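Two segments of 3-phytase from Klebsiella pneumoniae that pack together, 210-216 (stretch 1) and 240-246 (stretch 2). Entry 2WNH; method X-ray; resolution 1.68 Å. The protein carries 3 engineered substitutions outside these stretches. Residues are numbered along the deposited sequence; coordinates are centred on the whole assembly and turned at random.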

ATOM      1  N   MET B 210      20.979  38.114  -7.777  1.00 20.71           N
ATOM      2  CA  MET B 210      20.713  38.187  -6.337  1.00 20.46           C
ATOM      3  C   MET B 210      19.274  37.784  -6.006  1.00 19.26           C
ATOM      4  O   MET B 210      19.049  36.996  -5.096  1.00 18.69           O
ATOM      5  CB  MET B 210      21.019  39.593  -5.798  1.00 21.10           C
ATOM      6  CG  MET B 210      22.494  39.902  -5.739  1.00 24.07           C
ATOM      7  SD  MET B 210      22.721  41.606  -5.137  1.00 31.62           S
ATOM      8  CE  MET B 210      22.830  42.469  -6.663  1.00 32.77           C
ATOM      9  N   VAL B 211      18.311  38.339  -6.741  1.00 17.81           N
ATOM     10  CA  VAL B 211      16.888  38.038  -6.554  1.00 19.15           C
ATOM     11  C   VAL B 211      16.575  36.551  -6.794  1.00 18.57           C
ATOM     12  O   VAL B 211      15.864  35.946  -6.005  1.00 17.95           O
ATOM     13  CB  VAL B 211      16.013  38.951  -7.430  1.00 19.36           C
ATOM     14  CG1 VAL B 211      14.548  38.471  -7.470  1.00 20.20           C
ATOM     15  CG2 VAL B 211      16.104  40.391  -6.912  1.00 17.86           C
ATOM     16  N   GLU B 212      17.118  35.970  -7.858  1.00 18.46           N
ATOM     17  CA  GLU B 212      16.973  34.509  -8.072  1.00 17.59           C
ATOM     18  C   GLU B 212      17.517  33.702  -6.887  1.00 18.94           C
ATOM     19  O   GLU B 212      16.858  32.768  -6.416  1.00 17.54           O
ATOM     20  CB  GLU B 212      17.654  34.076  -9.365  1.00 17.38           C
ATOM     21  CG  GLU B 212      17.422  32.584  -9.736  1.00 20.31           C
ATOM     22  CD  GLU B 212      15.971  32.244 -10.096  1.00 22.18           C
ATOM     23  OE1 GLU B 212      15.241  33.099 -10.653  1.00 24.62           O
ATOM     24  OE2 GLU B 212      15.564  31.080  -9.844  1.00 25.87           O
ATOM     25  N   THR B 213      18.704  34.066  -6.409  1.00 19.06           N
ATOM     26  CA  THR B 213      19.308  33.376  -5.255  1.00 18.58           C
ATOM     27  C   THR B 213      18.415  33.458  -3.999  1.00 18.88           C
ATOM     28  O   THR B 213      18.244  32.457  -3.277  1.00 18.35           O
ATOM     29  CB  THR B 213      20.725  33.923  -4.957  1.00 19.13           C
ATOM     30  OG1 THR B 213      21.541  33.810  -6.137  1.00 20.07           O
ATOM     31  CG2 THR B 213      21.376  33.164  -3.794  1.00 18.78           C
ATOM     32  N   LEU B 214      17.858  34.638  -3.742  1.00 17.59           N
ATOM     33  CA  LEU B 214      16.948  34.807  -2.607  1.00 17.70           C
ATOM     34  C   LEU B 214      15.673  33.992  -2.807  1.00 17.52           C
ATOM     35  O   LEU B 214      15.217  33.325  -1.878  1.00 16.52           O
ATOM     36  CB  LEU B 214      16.646  36.292  -2.365  1.00 18.17           C
ATOM     37  CG  LEU B 214      17.887  37.125  -2.001  1.00 20.88           C
ATOM     38  CD1 LEU B 214      17.490  38.585  -1.967  1.00 20.54           C
ATOM     39  CD2 LEU B 214      18.502  36.724  -0.664  1.00 22.20           C
ATOM     40  N   ARG B 215      15.109  34.042  -4.020  1.00 16.46           N
ATOM     41  CA  ARG B 215      13.910  33.263  -4.333  1.00 17.33           C
ATOM     42  C   ARG B 215      14.156  31.770  -4.154  1.00 17.08           C
ATOM     43  O   ARG B 215      13.313  31.048  -3.598  1.00 17.03           O
ATOM     44  CB  ARG B 215      13.446  33.529  -5.772  1.00 16.95           C
ATOM     45  CG  ARG B 215      12.259  32.637  -6.202  1.00 20.42           C
ATOM     46  CD  ARG B 215      12.752  31.368  -6.941  1.00 19.22           C
ATOM     47  NE  ARG B 215      13.026  31.697  -8.344  1.00 19.11           N
ATOM     48  CZ  ARG B 215      12.078  31.946  -9.242  1.00 20.48           C
ATOM     49  NH1 ARG B 215      10.798  31.877  -8.906  1.00 20.12           N
ATOM     50  NH2 ARG B 215      12.406  32.275 -10.486  1.00 21.53           N
ATOM     51  N   LEU B 216      15.297  31.304  -4.659  1.00 17.45           N
ATOM     52  CA  LEU B 216      15.690  29.888  -4.504  1.00 16.60           C
ATOM     53  C   LEU B 216      15.929  29.517  -3.034  1.00 16.10           C
ATOM     54  O   LEU B 216      15.427  28.481  -2.576  1.00 16.52           O
ATOM     55  CB  LEU B 216      16.920  29.551  -5.374  1.00 17.92           C
ATOM     56  CG  LEU B 216      16.654  29.513  -6.889  1.00 19.24           C
ATOM     57  CD1 LEU B 216      17.964  29.524  -7.657  1.00 17.79           C
ATOM     58  CD2 LEU B 216      15.776  28.325  -7.283  1.00 19.59           C
ATOM     59  N   ALA B 240       8.016  40.963  -3.796  1.00 21.72           N
ATOM     60  CA  ALA B 240       8.331  42.380  -4.008  1.00 22.23           C
ATOM     61  C   ALA B 240       9.646  42.618  -4.757  1.00 22.07           C
ATOM     62  O   ALA B 240       9.818  43.677  -5.348  1.00 24.24           O
ATOM     63  CB  ALA B 240       8.365  43.097  -2.668  1.00 21.41           C
ATOM     64  N   LEU B 241      10.570  41.652  -4.720  1.00 20.94           N
ATOM     65  CA  LEU B 241      11.863  41.771  -5.389  1.00 20.16           C
ATOM     66  C   LEU B 241      11.847  41.316  -6.843  1.00 20.95           C
ATOM     67  O   LEU B 241      12.762  41.651  -7.602  1.00 20.41           O
ATOM     68  CB  LEU B 241      12.947  40.997  -4.631  1.00 20.73           C
ATOM     69  CG  LEU B 241      13.140  41.408  -3.176  1.00 23.06           C
ATOM     70  CD1 LEU B 241      14.083  40.460  -2.453  1.00 23.34           C
ATOM     71  CD2 LEU B 241      13.654  42.845  -3.107  1.00 24.76           C
ATOM     72  N   LEU B 242      10.835  40.527  -7.214  1.00 21.17           N
ATOM     73  CA  LEU B 242      10.839  39.800  -8.487  1.00 20.62           C
ATOM     74  C   LEU B 242      10.770  40.684  -9.733  1.00 22.08           C
ATOM     75  O   LEU B 242      11.222  40.275 -10.815  1.00 22.54           O
ATOM     76  CB  LEU B 242       9.722  38.734  -8.507  1.00 21.52           C
ATOM     77  CG  LEU B 242       9.898  37.591  -7.504  1.00 20.84           C
ATOM     78  CD1 LEU B 242       8.699  36.635  -7.576  1.00 23.44           C
ATOM     79  CD2 LEU B 242      11.237  36.842  -7.698  1.00 20.14           C
ATOM     80  N   PRO B 243      10.229  41.897  -9.593  1.00 22.40           N
ATOM     81  CA  PRO B 243      10.212  42.849 -10.712  1.00 21.99           C
ATOM     82  C   PRO B 243      11.596  43.044 -11.371  1.00 21.65           C
ATOM     83  O   PRO B 243      11.696  43.247 -12.584  1.00 21.63           O
ATOM     84  CB  PRO B 243       9.625  44.171 -10.236  1.00 22.53           C
ATOM     85  N   LEU B 244      12.670  42.966 -10.587  1.00 20.50           N
ATOM     86  CA  LEU B 244      14.022  43.066 -11.139  1.00 20.86           C
ATOM     87  C   LEU B 244      14.369  41.874 -12.031  1.00 20.79           C
ATOM     88  O   LEU B 244      15.103  41.995 -13.009  1.00 20.96           O
ATOM     89  CB  LEU B 244      15.052  43.198 -10.015  1.00 20.34           C
ATOM     90  CG  LEU B 244      15.140  44.591  -9.377  1.00 22.91           C
ATOM     91  CD1 LEU B 244      15.972  44.546  -8.086  1.00 24.78           C
ATOM     92  CD2 LEU B 244      15.753  45.558 -10.370  1.00 26.93           C
ATOM     93  N   LEU B 245      13.852  40.707 -11.667  1.00 20.68           N
ATOM     94  CA  LEU B 245      14.145  39.506 -12.421  1.00 20.14           C
ATOM     95  C   LEU B 245      13.382  39.549 -13.747  1.00 20.07           C
ATOM     96  O   LEU B 245      13.944  39.246 -14.784  1.00 21.53           O
ATOM     97  CB  LEU B 245      13.797  38.280 -11.564  1.00 20.56           C
ATOM     98  CG  LEU B 245      14.280  36.901 -12.007  1.00 22.24           C
ATOM     99  CD1 LEU B 245      15.781  36.816 -12.175  1.00 23.32           C
ATOM    100  CD2 LEU B 245      13.778  35.898 -10.933  1.00 20.74           C
ATOM    101  N   THR B 246      12.118  39.964 -13.699  1.00 19.68           N
ATOM    102  CA  THR B 246      11.304  40.183 -14.888  1.00 19.72           C
ATOM    103  C   THR B 246      11.980  41.191 -15.810  1.00 20.52           C
ATOM    104  O   THR B 246      12.062  40.976 -17.017  1.00 20.31           O
ATOM    105  CB  THR B 246       9.876  40.655 -14.534  1.00 20.20           C
ATOM    106  OG1 THR B 246       9.165  39.599 -13.867  1.00 21.97           O
ATOM    107  CG2 THR B 246       9.097  41.063 -15.779  1.00 20.94           C
TER

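Stretch 1 is helical throughout, as its i to i+4 bonds attest: Leu214 N to Met210 O at 3.0 Å, Arg215 N to Val211 O at 2.9 Å, Leu216 N to Glu212 O at 2.8 Å. In stretch 2, residues 243-246 are helical, with Thr246 N bonded to Leu242 O at 3.0 Å. No hydrogen bond crosses between the stretches; the 353 Å² they bury is mainly side-chain packing.

Met210 lies out of reach. Val211 is the centre of the contact: its CA is 6.4 Å from Leu241 CA, the nearest CA pair across the stretches. With chi1 in t, Val211 CG2 and Val211 CG1 lie 3.9 and 4.1 Å from Leu241 CB; Val211 CG2 also makes van der Waals contact with the carbonyl Leu241 O at 3.6 Å. Beyond Leu241 the methyls divide: Val211 CG2 sits 4.3 Å from Leu244 CB, Val211 CG1 3.7 Å from Leu242 CD2 and 4.2 Å from Leu245 CB.

Glu212 leaves its backbone sideways, yet Glu212 OE1 comes 3.2 Å from Leu245 CD2, a van der Waals approach, since a methyl offers no polar hydrogen. Its charge is answered within the helix: Arg215 NH2 bonds Glu212 OE1 and Arg215 NE bonds Glu212 OE2, each at 3.0 Å, forming a salt bridge.

Thr213 makes no contact with stretch 2. Leu214 CD1 meets Leu241 CD1 at 3.9 Å, an apolar methyl-to-methyl van der Waals contact. Arg215 NH2 lies 3.9 Å from Leu245 CD2, the methyl oblique to the guanidinium.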